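Local coordinates for protein albumin-1 (Psophocarpus tetragonolobus, PDB 1WBA) that serves as a 2S seed storage albumin and belongs to the leguminous Kunitz-type protease inhibitor family, at residues A[29-34]-A[53-58]; A[44-49]-A[104-109]; A[19-24]-A[165-170]; A[98-103]-A[153-158]. All coordinates share one frame; numbering follows the deposited sequence.

All four contacts belong to one beta-trefoil, and they differ by how much regular sheet each contains. Contact 3, the first and last strands of the chain, is an antiparallel ladder of backbone bonds with apolar Ile21 and Phe169 on one face; it encloses the other three along the sequence. Contacts 2 and 4 are single-bridge junctions, adjoining through Leu104 and Leu156, that tie the three-stranded sheet to the larger one. Contact 2 is the most buried, with a lysine-serine bond, whereas contact 4 lies further out and ends in a weak salt bridge beside water. Contact 1, partly buried, relies on one direct bond and three waters; it meets contact 2 through strands 30-33 and 45-48, and contact 3 through 56-61 and 17-23.

Contact 1. Residues A[29-34]-A[53-58]; sequences GIDVVA and IMYATS
Ile30 and Tyr55 supply the one direct hydrogen bond here: Tyr55 N reaches Ile30 O at 2.9 Å, almost straight at 174° and in the carbonyl plane. Three waters do the rest of the polar bridging. One accepts from Gly29 N and donates to Ile53 O; a second does the same between Ile30 N and Tyr55 O; a third joins Val32 O to Tyr55 OH.

Among side chains, Asp31 has its CG anti to the backbone N (chi1 -163°), which lays the carboxylate against Ile53, with OD2 3.5 Å from Ile53 CB. Its OD1 takes the N-H of Val32 at 2.8 Å, while OD2 forms a salt bridge with Arg51 and a hydrogen bond with Ser49. An alanine at Asp31 would probably leave Arg51 without its charge mate and Ser49 OG without this acceptor, and open a gap beside Ile53.

The apolar packing centres on the Tyr55 ring. From its own segment, Ile53 CG2 sits 3.5 Å above the middle of one face of the Tyr55 ring; across the contact Val32 CG2 comes to 4.0 Å from Tyr55 CE2, the two side chains crossing at about a right angle. At the other end Gly29 CA touches Met54 CB at 3.7 Å. These contacts join strand 30-33 to the chain leading into strand 56-61, within the beta-trefoil of Kunitz-type proteins.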
loop_
_atom_site.group_PDB
_atom_site.type_symbol
_atom_site.label_atom_id
_atom_site.label_comp_id
_atom_site.label_asym_id
_atom_site.label_seq_id
_atom_site.Cartn_x
_atom_site.Cartn_y
_atom_site.Cartn_z
ATOM N N GLY A 29 -7.941 -7.643 -3.872
ATOM C CA GLY A 29 -7.240 -6.413 -4.160
ATOM C C GLY A 29 -7.453 -5.327 -3.111
ATOM O O GLY A 29 -8.042 -5.553 -2.040
ATOM N N ILE A 30 -6.971 -4.136 -3.444
ATOM C CA ILE A 30 -7.054 -2.954 -2.587
ATOM C C ILE A 30 -8.370 -2.215 -2.856
ATOM O O ILE A 30 -8.740 -1.985 -4.011
ATOM C CB ILE A 30 -5.864 -1.980 -2.860
ATOM C CG1 ILE A 30 -4.526 -2.724 -2.775
ATOM C CG2 ILE A 30 -5.915 -0.784 -1.888
ATOM C CD1 ILE A 30 -4.309 -3.459 -1.466
ATOM N N ASP A 31 -9.009 -1.760 -1.783
ATOM C CA ASP A 31 -10.302 -1.080 -1.855
ATOM C C ASP A 31 -10.273 0.124 -0.900
ATOM O O ASP A 31 -9.342 0.269 -0.094
ATOM C CB ASP A 31 -11.354 -2.097 -1.403
ATOM C CG ASP A 31 -12.770 -1.738 -1.785
ATOM O OD1 ASP A 31 -13.072 -0.637 -2.292
ATOM O OD2 ASP A 31 -13.605 -2.625 -1.566
ATOM N N VAL A 32 -11.249 1.020 -1.044
ATOM C CA VAL A 32 -11.355 2.188 -0.183
ATOM C C VAL A 32 -12.816 2.200 0.277
ATOM O O VAL A 32 -13.734 2.232 -0.543
ATOM C CB VAL A 32 -11.008 3.502 -0.922
ATOM C CG1 VAL A 32 -11.056 4.656 0.050
ATOM C CG2 VAL A 32 -9.618 3.430 -1.523
ATOM N N VAL A 33 -13.017 2.094 1.587
ATOM C CA VAL A 33 -14.351 2.062 2.191
ATOM C C VAL A 33 -14.344 2.884 3.472
ATOM O O VAL A 33 -13.299 3.339 3.930
ATOM C CB VAL A 33 -14.803 0.606 2.577
ATOM C CG1 VAL A 33 -14.860 -0.290 1.360
ATOM C CG2 VAL A 33 -13.870 -0.012 3.625
ATOM N N ALA A 34 -15.523 3.114 4.027
ATOM C CA ALA A 34 -15.625 3.843 5.277
ATOM C C ALA A 34 -15.532 2.781 6.364
ATOM O O ALA A 34 -16.083 1.687 6.214
ATOM C CB ALA A 34 -16.947 4.538 5.364
ATOM N N ILE A 53 -13.337 -5.658 -5.182
ATOM C CA ILE A 53 -12.831 -4.437 -5.811
ATOM C C ILE A 53 -11.304 -4.540 -5.783
ATOM O O ILE A 53 -10.739 -5.073 -4.837
ATOM C CB ILE A 53 -13.216 -3.146 -5.026
ATOM C CG1 ILE A 53 -14.716 -2.867 -5.107
ATOM C CG2 ILE A 53 -12.450 -1.954 -5.569
ATOM C CD1 ILE A 53 -15.189 -2.554 -6.476
ATOM N N MET A 54 -10.643 -4.072 -6.833
ATOM C CA MET A 54 -9.186 -4.085 -6.870
ATOM C C MET A 54 -8.703 -2.871 -7.622
ATOM O O MET A 54 -8.559 -2.897 -8.851
ATOM C CB MET A 54 -8.611 -5.387 -7.457
ATOM C CG MET A 54 -9.390 -6.046 -8.568
ATOM S SD MET A 54 -8.640 -7.643 -9.004
ATOM C CE MET A 54 -9.301 -8.738 -7.740
ATOM N N TYR A 55 -8.495 -1.785 -6.882
ATOM C CA TYR A 55 -8.048 -0.531 -7.479
ATOM C C TYR A 55 -6.569 -0.560 -7.906
ATOM O O TYR A 55 -5.704 -1.113 -7.198
ATOM C CB TYR A 55 -8.268 0.634 -6.508
ATOM C CG TYR A 55 -9.721 0.974 -6.196
ATOM C CD1 TYR A 55 -10.700 0.973 -7.198
ATOM C CD2 TYR A 55 -10.109 1.344 -4.901
ATOM C CE1 TYR A 55 -12.022 1.345 -6.918
ATOM C CE2 TYR A 55 -11.427 1.716 -4.612
ATOM C CZ TYR A 55 -12.377 1.710 -5.622
ATOM O OH TYR A 55 -13.672 2.072 -5.341
ATOM N N ALA A 56 -6.285 0.063 -9.049
ATOM C CA ALA A 56 -4.925 0.138 -9.566
ATOM C C ALA A 56 -4.240 1.315 -8.887
ATOM O O ALA A 56 -4.889 2.304 -8.538
ATOM C CB ALA A 56 -4.946 0.350 -11.066
ATOM N N THR A 57 -2.927 1.212 -8.723
ATOM C CA THR A 57 -2.129 2.249 -8.096
ATOM C C THR A 57 -0.858 2.548 -8.901
ATOM O O THR A 57 -0.305 1.659 -9.565
ATOM C CB THR A 57 -1.636 1.799 -6.689
ATOM O OG1 THR A 57 -1.106 0.469 -6.774
ATOM C CG2 THR A 57 -2.763 1.806 -5.672
ATOM N N SER A 58 -0.435 3.806 -8.897
ATOM C CA SER A 58 0.838 4.168 -9.526
ATOM C C SER A 58 1.845 4.011 -8.396
ATOM O O SER A 58 1.544 4.344 -7.227
ATOM C CB SER A 58 0.850 5.621 -9.978
ATOM O OG SER A 58 -0.200 5.838 -10.889
HETATM O O HOH W 1 -10.819 -7.849 -4.454
HETATM O O HOH W 2 -5.969 -3.840 -6.137
HETATM O O HOH W 3 -14.123 3.230 -3.119
#

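Contact 2. Residues A[44-49]-A[104-109]; sequences LSIVKS and LKLAGR
Lys105 turns sharply at its second torsion (chi2 -74°), which brings CD to 3.6 Å from Leu44 O, and Ser45 keeps OG anti to its own carbonyl carbon; between them NZ and OG meet. This is a strand junction of the beta-trefoil, where strand 45-48 of the large sheet meets strand 104-106 of the three-stranded one at 129° between the short segments, with a single bridge, Ser45 with Lys105.

Lys105 NZ donates to Ser45 OG at 2.9 Å, but Glu38 is the stronger partner of both: its carboxylate forms a salt bridge with NZ and a hydrogen bond with OG. Phe97 adds a cation-pi contact to the lysine.

Two backbone bonds frame the bridge. Leu106 N reaches Leu44 O at 2.9 Å. Ile46 N reaches Leu104 O at a longer 3.2 Å, standing 45° out of the carbonyl plane, and a water donates to Leu104 O as well, so two donors hold that oxygen; the same water also donates to Ile46 O.

On the apolar side Ile46 CB packs on Leu104 CB at 3.8 Å, and Ile46 CG1 approaches Leu106 CD2. Trp92 and Leu156 touch both Ile46 and Leu104 there. Further along, Leu44 CD2 lies against the bent chain of Arg109, 3.5 Å from its CG and 3.7 Å from its NE, while Arg109 NH1 makes a salt bridge with Asp90 and also bonds Ala107 O close to the guanidinium plane.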
loop_
_atom_site.group_PDB
_atom_site.type_symbol
_atom_site.label_atom_id
_atom_site.label_comp_id
_atom_site.label_asym_id
_atom_site.label_seq_id
_atom_site.Cartn_x
_atom_site.Cartn_y
_atom_site.Cartn_z
ATOM N N LEU A 44 -12.560 6.741 3.552
ATOM C CA LEU A 44 -11.183 7.192 3.752
ATOM C C LEU A 44 -10.225 6.085 4.133
ATOM O O LEU A 44 -9.024 6.330 4.235
ATOM C CB LEU A 44 -11.128 8.253 4.854
ATOM C CG LEU A 44 -12.044 9.457 4.715
ATOM C CD1 LEU A 44 -12.009 10.228 6.003
ATOM C CD2 LEU A 44 -11.611 10.326 3.544
ATOM N N SER A 45 -10.742 4.875 4.319
ATOM C CA SER A 45 -9.917 3.744 4.734
ATOM C C SER A 45 -9.437 2.831 3.600
ATOM O O SER A 45 -10.240 2.357 2.795
ATOM C CB SER A 45 -10.684 2.917 5.767
ATOM O OG SER A 45 -11.049 3.744 6.845
ATOM N N ILE A 46 -8.128 2.589 3.549
ATOM C CA ILE A 46 -7.556 1.698 2.546
ATOM C C ILE A 46 -7.584 0.305 3.167
ATOM O O ILE A 46 -7.000 0.078 4.233
ATOM C CB ILE A 46 -6.114 2.113 2.175
ATOM C CG1 ILE A 46 -6.132 3.535 1.604
ATOM C CG2 ILE A 46 -5.534 1.139 1.154
ATOM C CD1 ILE A 46 -4.772 4.125 1.314
ATOM N N VAL A 47 -8.262 -0.629 2.504
ATOM C CA VAL A 47 -8.417 -1.977 3.027
ATOM C C VAL A 47 -8.213 -3.038 1.959
ATOM O O VAL A 47 -8.097 -2.726 0.772
ATOM C CB VAL A 47 -9.876 -2.178 3.574
ATOM C CG1 VAL A 47 -10.227 -1.106 4.579
ATOM C CG2 VAL A 47 -10.908 -2.152 2.426
ATOM N N LYS A 48 -8.130 -4.293 2.398
ATOM C CA LYS A 48 -8.045 -5.429 1.481
ATOM C C LYS A 48 -9.533 -5.661 1.225
ATOM O O LYS A 48 -10.306 -5.837 2.169
ATOM C CB LYS A 48 -7.441 -6.632 2.193
ATOM C CG LYS A 48 -7.448 -7.915 1.394
ATOM C CD LYS A 48 -6.435 -8.868 2.024
ATOM C CE LYS A 48 -6.513 -10.250 1.442
ATOM N NZ LYS A 48 -7.787 -10.841 1.857
ATOM N N SER A 49 -9.935 -5.637 -0.036
ATOM C CA SER A 49 -11.340 -5.772 -0.383
ATOM C C SER A 49 -12.053 -7.047 0.014
ATOM O O SER A 49 -11.537 -8.158 -0.144
ATOM C CB SER A 49 -11.550 -5.551 -1.878
ATOM O OG SER A 49 -12.930 -5.338 -2.176
ATOM N N LEU A 104 -3.652 2.649 7.249
ATOM C CA LEU A 104 -3.648 3.367 5.976
ATOM C C LEU A 104 -4.953 4.116 5.702
ATOM O O LEU A 104 -6.043 3.551 5.779
ATOM C CB LEU A 104 -3.331 2.437 4.799
ATOM C CG LEU A 104 -2.029 1.635 4.829
ATOM C CD1 LEU A 104 -1.730 1.138 3.430
ATOM C CD2 LEU A 104 -0.898 2.481 5.313
ATOM N N LYS A 105 -4.821 5.393 5.370
ATOM C CA LYS A 105 -5.960 6.242 5.072
ATOM C C LYS A 105 -5.623 7.074 3.847
ATOM O O LYS A 105 -4.444 7.237 3.492
ATOM C CB LYS A 105 -6.217 7.216 6.232
ATOM C CG LYS A 105 -6.517 6.587 7.597
ATOM C CD LYS A 105 -7.918 5.993 7.632
ATOM C CE LYS A 105 -8.400 5.810 9.079
ATOM N NZ LYS A 105 -9.709 5.092 9.095
ATOM N N LEU A 106 -6.650 7.604 3.195
ATOM C CA LEU A 106 -6.420 8.490 2.061
ATOM C C LEU A 106 -5.765 9.732 2.685
ATOM O O LEU A 106 -6.164 10.177 3.768
ATOM C CB LEU A 106 -7.737 8.873 1.384
ATOM C CG LEU A 106 -8.456 7.756 0.621
ATOM C CD1 LEU A 106 -9.563 8.374 -0.207
ATOM C CD2 LEU A 106 -7.490 6.998 -0.276
ATOM N N ALA A 107 -4.728 10.244 2.034
ATOM C CA ALA A 107 -3.995 11.401 2.533
ATOM C C ALA A 107 -4.773 12.701 2.445
ATOM O O ALA A 107 -5.643 12.852 1.584
ATOM C CB ALA A 107 -2.692 11.551 1.767
ATOM N N GLY A 108 -4.435 13.626 3.340
ATOM C CA GLY A 108 -5.030 14.950 3.354
ATOM C C GLY A 108 -6.371 15.113 4.009
ATOM O O GLY A 108 -6.991 16.155 3.855
ATOM N N ARG A 109 -6.808 14.105 4.745
ATOM C CA ARG A 109 -8.106 14.156 5.410
ATOM C C ARG A 109 -7.930 14.201 6.927
ATOM O O ARG A 109 -8.551 15.015 7.599
ATOM C CB ARG A 109 -8.965 12.951 5.008
ATOM C CG ARG A 109 -8.874 12.551 3.535
ATOM C CD ARG A 109 -9.429 13.616 2.606
ATOM N NE ARG A 109 -10.159 13.026 1.480
ATOM C CZ ARG A 109 -9.606 12.534 0.368
ATOM N NH1 ARG A 109 -8.287 12.548 0.191
ATOM N NH2 ARG A 109 -10.390 12.019 -0.576
HETATM O O HOH W 4 -7.055 1.138 6.826
#

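Contact 3. Residues A[19-24]-A[165-170]; sequences YTIVSF and LVVKFH
The closing strand pair of the beta-trefoil is made here: strand 17-23, the first of the chain, runs antiparallel to the last, 166-171, the two short segments meeting at 157°. Thr20 with His170 and Val22 with Lys168 are hydrogen-bonded pairs. Thr20 N to His170 O is 2.8 Å and His170 N to Thr20 O 2.9 Å; Val22 N to Lys168 O is 3.0 Å and Lys168 N to Val22 O 2.9 Å. Phe24 N adds a bond to Val166 O at 2.9 Å, and a water donates both to that oxygen and to Ser23 OG, whose protein partner is Asp26.

Ile21 and Phe169 form a non-hydrogen-bonded pair, their side chains side by side and pointing the same way. Ile21 CG1 lies 3.7 Å from Phe169 CE1, while its CG2, anti to the backbone N, lies 3.7 Å from Val167 CG1. An alanine at Ile21 would probably open a gap between Val167 and Phe169 and leave the phenyl ring freer to shift.

The other side of the ladder carries Thr20, Val22, Lys168 and His170. The imidazole has Thr20 O at its edge and Val22 CB 3.9 Å from His170 ND1, a nitrogen this contact buries without a polar partner in the model. Phe24 lies alongside Val166, and Lys168 CE comes near the Phe24 ring.

The chain has no helix; of the neighbouring strands, 56-61 also pairs with 17-23, supplying Thr57 beside Ile21 and Ile59 against Phe169, and 130-136 also pairs with 166-171.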
loop_
_atom_site.group_PDB
_atom_site.type_symbol
_atom_site.label_atom_id
_atom_site.label_comp_id
_atom_site.label_asym_id
_atom_site.label_seq_id
_atom_site.Cartn_x
_atom_site.Cartn_y
_atom_site.Cartn_z
ATOM N N TYR A 19 -0.003 -0.468 -11.458
ATOM C CA TYR A 19 -0.084 -1.867 -11.121
ATOM C C TYR A 19 -1.232 -2.110 -10.170
ATOM O O TYR A 19 -1.637 -1.231 -9.415
ATOM C CB TYR A 19 1.223 -2.315 -10.454
ATOM C CG TYR A 19 2.419 -2.207 -11.357
ATOM C CD1 TYR A 19 2.754 -3.248 -12.221
ATOM C CD2 TYR A 19 3.182 -1.044 -11.399
ATOM C CE1 TYR A 19 3.808 -3.129 -13.102
ATOM C CE2 TYR A 19 4.240 -0.911 -12.278
ATOM C CZ TYR A 19 4.546 -1.955 -13.128
ATOM O OH TYR A 19 5.593 -1.825 -14.004
ATOM N N THR A 20 -1.772 -3.309 -10.255
ATOM C CA THR A 20 -2.839 -3.735 -9.390
ATOM C C THR A 20 -2.223 -4.672 -8.348
ATOM O O THR A 20 -1.732 -5.762 -8.672
ATOM C CB THR A 20 -3.943 -4.453 -10.191
ATOM O OG1 THR A 20 -4.500 -3.533 -11.139
ATOM C CG2 THR A 20 -5.045 -4.938 -9.262
ATOM N N ILE A 21 -2.173 -4.194 -7.110
ATOM C CA ILE A 21 -1.658 -4.975 -5.999
ATOM C C ILE A 21 -2.740 -5.991 -5.645
ATOM O O ILE A 21 -3.903 -5.621 -5.425
ATOM C CB ILE A 21 -1.387 -4.063 -4.779
ATOM C CG1 ILE A 21 -0.340 -3.001 -5.150
ATOM C CG2 ILE A 21 -0.950 -4.898 -3.581
ATOM C CD1 ILE A 21 -0.127 -1.907 -4.095
ATOM N N VAL A 22 -2.366 -7.265 -5.603
ATOM C CA VAL A 22 -3.305 -8.340 -5.282
ATOM C C VAL A 22 -2.707 -9.266 -4.218
ATOM O O VAL A 22 -1.526 -9.616 -4.277
ATOM C CB VAL A 22 -3.666 -9.145 -6.564
ATOM C CG1 VAL A 22 -4.305 -10.473 -6.215
ATOM C CG2 VAL A 22 -4.628 -8.337 -7.433
ATOM N N SER A 23 -3.515 -9.623 -3.228
ATOM C CA SER A 23 -3.087 -10.512 -2.171
ATOM C C SER A 23 -2.790 -11.895 -2.796
ATOM O O SER A 23 -3.606 -12.464 -3.536
ATOM C CB SER A 23 -4.187 -10.584 -1.112
ATOM O OG SER A 23 -4.009 -11.661 -0.231
ATOM N N PHE A 24 -1.598 -12.402 -2.518
ATOM C CA PHE A 24 -1.136 -13.676 -3.032
ATOM C C PHE A 24 -2.003 -14.883 -2.651
ATOM O O PHE A 24 -2.459 -15.627 -3.514
ATOM C CB PHE A 24 0.307 -13.896 -2.564
ATOM C CG PHE A 24 0.856 -15.247 -2.901
ATOM C CD1 PHE A 24 0.770 -15.745 -4.203
ATOM C CD2 PHE A 24 1.459 -16.026 -1.921
ATOM C CE1 PHE A 24 1.269 -17.006 -4.529
ATOM C CE2 PHE A 24 1.968 -17.295 -2.236
ATOM C CZ PHE A 24 1.871 -17.782 -3.548
ATOM N N LEU A 165 1.364 -8.665 4.755
ATOM C CA LEU A 165 0.399 -9.066 3.744
ATOM C C LEU A 165 1.303 -9.359 2.537
ATOM O O LEU A 165 2.094 -8.510 2.142
ATOM C CB LEU A 165 -0.521 -7.883 3.417
ATOM C CG LEU A 165 -1.885 -8.028 2.713
ATOM C CD1 LEU A 165 -2.188 -6.710 2.012
ATOM C CD2 LEU A 165 -1.929 -9.161 1.710
ATOM N N VAL A 166 1.232 -10.563 1.991
ATOM C CA VAL A 166 2.061 -10.907 0.841
ATOM C C VAL A 166 1.234 -10.634 -0.410
ATOM O O VAL A 166 0.100 -11.111 -0.547
ATOM C CB VAL A 166 2.549 -12.397 0.873
ATOM C CG1 VAL A 166 3.381 -12.720 -0.374
ATOM C CG2 VAL A 166 3.375 -12.646 2.117
ATOM N N VAL A 167 1.829 -9.917 -1.350
ATOM C CA VAL A 167 1.131 -9.528 -2.564
ATOM C C VAL A 167 1.931 -9.796 -3.836
ATOM O O VAL A 167 3.110 -10.161 -3.787
ATOM C CB VAL A 167 0.817 -7.993 -2.525
ATOM C CG1 VAL A 167 0.015 -7.646 -1.287
ATOM C CG2 VAL A 167 2.120 -7.180 -2.524
ATOM N N LYS A 168 1.255 -9.593 -4.959
ATOM C CA LYS A 168 1.813 -9.698 -6.288
ATOM C C LYS A 168 1.381 -8.416 -6.990
ATOM O O LYS A 168 0.336 -7.857 -6.665
ATOM C CB LYS A 168 1.232 -10.896 -7.041
ATOM C CG LYS A 168 1.991 -12.193 -6.885
ATOM C CD LYS A 168 1.345 -13.257 -7.750
ATOM C CE LYS A 168 2.211 -14.490 -7.854
ATOM N NZ LYS A 168 3.493 -14.161 -8.528
ATOM N N PHE A 169 2.189 -7.936 -7.929
ATOM C CA PHE A 169 1.870 -6.729 -8.684
ATOM C C PHE A 169 1.489 -7.111 -10.106
ATOM O O PHE A 169 2.281 -7.714 -10.822
ATOM C CB PHE A 169 3.073 -5.767 -8.721
ATOM C CG PHE A 169 3.520 -5.297 -7.361
ATOM C CD1 PHE A 169 2.887 -4.219 -6.741
ATOM C CD2 PHE A 169 4.553 -5.943 -6.688
ATOM C CE1 PHE A 169 3.269 -3.798 -5.458
ATOM C CE2 PHE A 169 4.941 -5.530 -5.413
ATOM C CZ PHE A 169 4.293 -4.452 -4.798
ATOM N N HIS A 170 0.264 -6.790 -10.506
ATOM C CA HIS A 170 -0.191 -7.092 -11.860
ATOM C C HIS A 170 -0.116 -5.849 -12.711
ATOM O O HIS A 170 -0.646 -4.798 -12.334
ATOM C CB HIS A 170 -1.611 -7.646 -11.840
ATOM C CG HIS A 170 -1.691 -9.018 -11.246
ATOM N ND1 HIS A 170 -1.696 -9.240 -9.888
ATOM C CD2 HIS A 170 -1.682 -10.239 -11.829
ATOM C CE1 HIS A 170 -1.684 -10.543 -9.654
ATOM N NE2 HIS A 170 -1.675 -11.169 -10.817
HETATM O O HOH W 5 -1.441 -13.004 0.633
#

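Contact 4. Residues A[98-103]-A[153-158]; sequences QPDGQQ and KKRLVV
A strand corner of the beta-trefoil lies where Gln102 and Gln103 meet Val157 and Val158. The chain comes out of a classic beta bulge, Asp100 and Gly101 facing Phe97, turns at Gln102, and enters the next strand with a single bridge between Gln103 and Val157. The touching parts run 82° apart, so the backbones meet briefly. Val158 N bonds Gln102 O at 2.9 Å, well above the carbonyl plane, and Gln103 CA comes within 3.4 Å of Leu156 O.

The side chains hold the rest. Gln103 lies alongside Val157, pointing the same way, its NE2 3.7 Å from Val157 CG1. Its OE1 receives Arg155 NH1 at 3.1 Å on a lone pair, the oxygen lying in the guanidinium plane although the amide itself is turned 73° from it. Gln102 crosses Val158, with CB against the valine's CB and carbonyl oxygen; on this side Val94 packs against both residues.

Arg155 reaches this far because its chain is extended from CG to NE. Its stronger charge partner is Asp149, bound at NE, which would help hold the guanidinium in place. The link to Asp100 is weaker: a long salt bridge of 3.4 Å from Arg155 NH1 to Asp100 OD2, the carboxylate standing 85° to the guanidinium. A water bridges the same two residues, donating to Asp100 OD2 at 2.8 Å and accepting from Arg155 NH2 at 2.9 Å.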
loop_
_atom_site.group_PDB
_atom_site.type_symbol
_atom_site.label_atom_id
_atom_site.label_comp_id
_atom_site.label_asym_id
_atom_site.label_seq_id
_atom_site.Cartn_x
_atom_site.Cartn_y
_atom_site.Cartn_z
ATOM N N GLN A 98 -6.244 7.245 16.677
ATOM C CA GLN A 98 -6.639 6.976 18.050
ATOM C C GLN A 98 -8.018 6.303 18.057
ATOM O O GLN A 98 -8.934 6.755 17.375
ATOM C CB GLN A 98 -6.688 8.291 18.847
ATOM C CG GLN A 98 -6.898 8.114 20.349
ATOM C CD GLN A 98 -7.129 9.436 21.040
ATOM O OE1 GLN A 98 -8.050 10.176 20.681
ATOM N NE2 GLN A 98 -6.278 9.764 22.010
ATOM N N PRO A 99 -8.169 5.183 18.782
ATOM C CA PRO A 99 -7.179 4.490 19.610
ATOM C C PRO A 99 -6.679 3.215 18.943
ATOM O O PRO A 99 -6.019 2.402 19.579
ATOM C CB PRO A 99 -7.982 4.133 20.839
ATOM C CG PRO A 99 -9.289 3.706 20.229
ATOM C CD PRO A 99 -9.533 4.715 19.110
ATOM N N ASP A 100 -6.984 3.068 17.661
ATOM C CA ASP A 100 -6.623 1.880 16.897
ATOM C C ASP A 100 -5.150 1.674 16.644
ATOM O O ASP A 100 -4.671 0.557 16.760
ATOM C CB ASP A 100 -7.364 1.869 15.560
ATOM C CG ASP A 100 -8.858 1.934 15.732
ATOM O OD1 ASP A 100 -9.382 1.186 16.578
ATOM O OD2 ASP A 100 -9.503 2.750 15.055
ATOM N N GLY A 101 -4.462 2.722 16.212
ATOM C CA GLY A 101 -3.046 2.629 15.918
ATOM C C GLY A 101 -2.807 3.142 14.510
ATOM O O GLY A 101 -3.719 3.706 13.897
ATOM N N GLN A 102 -1.595 2.932 13.995
ATOM C CA GLN A 102 -1.238 3.371 12.643
ATOM C C GLN A 102 -1.890 2.488 11.585
ATOM O O GLN A 102 -1.759 1.259 11.622
ATOM C CB GLN A 102 0.283 3.397 12.470
ATOM C CG GLN A 102 0.954 4.271 13.513
ATOM C CD GLN A 102 2.430 4.534 13.266
ATOM O OE1 GLN A 102 3.047 5.302 13.993
ATOM N NE2 GLN A 102 2.992 3.925 12.234
ATOM N N GLN A 103 -2.630 3.126 10.681
ATOM C CA GLN A 103 -3.361 2.433 9.624
ATOM C C GLN A 103 -3.322 3.267 8.378
ATOM O O GLN A 103 -3.052 4.472 8.442
ATOM C CB GLN A 103 -4.826 2.272 10.009
ATOM C CG GLN A 103 -5.046 1.910 11.435
ATOM C CD GLN A 103 -6.480 1.574 11.713
ATOM O OE1 GLN A 103 -7.392 2.290 11.302
ATOM N NE2 GLN A 103 -6.698 0.460 12.403
ATOM N N LYS A 153 -14.325 -5.332 8.163
ATOM C CA LYS A 153 -13.479 -4.756 7.126
ATOM C C LYS A 153 -12.030 -5.134 7.424
ATOM O O LYS A 153 -11.620 -5.203 8.597
ATOM C CB LYS A 153 -13.636 -3.232 7.045
ATOM C CG LYS A 153 -15.080 -2.709 6.866
ATOM C CD LYS A 153 -15.872 -3.382 5.722
ATOM C CE LYS A 153 -15.225 -3.165 4.350
ATOM N NZ LYS A 153 -15.923 -3.833 3.185
ATOM N N LYS A 154 -11.275 -5.446 6.374
ATOM C CA LYS A 154 -9.881 -5.835 6.531
ATOM C C LYS A 154 -8.948 -4.644 6.362
ATOM O O LYS A 154 -8.389 -4.424 5.289
ATOM C CB LYS A 154 -9.548 -6.952 5.553
ATOM C CG LYS A 154 -10.322 -8.195 5.879
ATOM C CD LYS A 154 -9.882 -9.370 5.041
ATOM C CE LYS A 154 -10.762 -10.585 5.323
ATOM N NZ LYS A 154 -10.991 -10.742 6.804
ATOM N N ARG A 155 -8.777 -3.893 7.443
ATOM C CA ARG A 155 -7.943 -2.705 7.437
ATOM C C ARG A 155 -6.459 -3.022 7.282
ATOM O O ARG A 155 -5.979 -4.049 7.764
ATOM C CB ARG A 155 -8.145 -1.921 8.730
ATOM C CG ARG A 155 -9.590 -1.555 9.042
ATOM C CD ARG A 155 -9.603 -0.563 10.169
ATOM N NE ARG A 155 -10.926 -0.354 10.743
ATOM C CZ ARG A 155 -11.189 0.587 11.644
ATOM N NH1 ARG A 155 -10.217 1.400 12.035
ATOM N NH2 ARG A 155 -12.392 0.671 12.204
ATOM N N LEU A 156 -5.752 -2.156 6.562
ATOM C CA LEU A 156 -4.316 -2.308 6.370
ATOM C C LEU A 156 -3.686 -1.519 7.506
ATOM O O LEU A 156 -3.854 -0.303 7.597
ATOM C CB LEU A 156 -3.890 -1.747 5.012
ATOM C CG LEU A 156 -4.329 -2.544 3.777
ATOM C CD1 LEU A 156 -3.684 -1.980 2.547
ATOM C CD2 LEU A 156 -3.918 -3.963 3.902
ATOM N N VAL A 157 -3.034 -2.232 8.416
ATOM C CA VAL A 157 -2.405 -1.613 9.574
ATOM C C VAL A 157 -0.875 -1.682 9.517
ATOM O O VAL A 157 -0.293 -2.546 8.849
ATOM C CB VAL A 157 -2.927 -2.214 10.891
ATOM C CG1 VAL A 157 -4.444 -2.084 10.948
ATOM C CG2 VAL A 157 -2.524 -3.663 11.025
ATOM N N VAL A 158 -0.230 -0.766 10.225
ATOM C CA VAL A 158 1.220 -0.694 10.235
ATOM C C VAL A 158 1.785 -0.925 11.635
ATOM O O VAL A 158 1.456 -0.199 12.574
ATOM C CB VAL A 158 1.696 0.701 9.718
ATOM C CG1 VAL A 158 3.219 0.797 9.685
ATOM C CG2 VAL A 158 1.137 0.968 8.333
HETATM O O HOH W 6 -12.038 2.934 13.905
#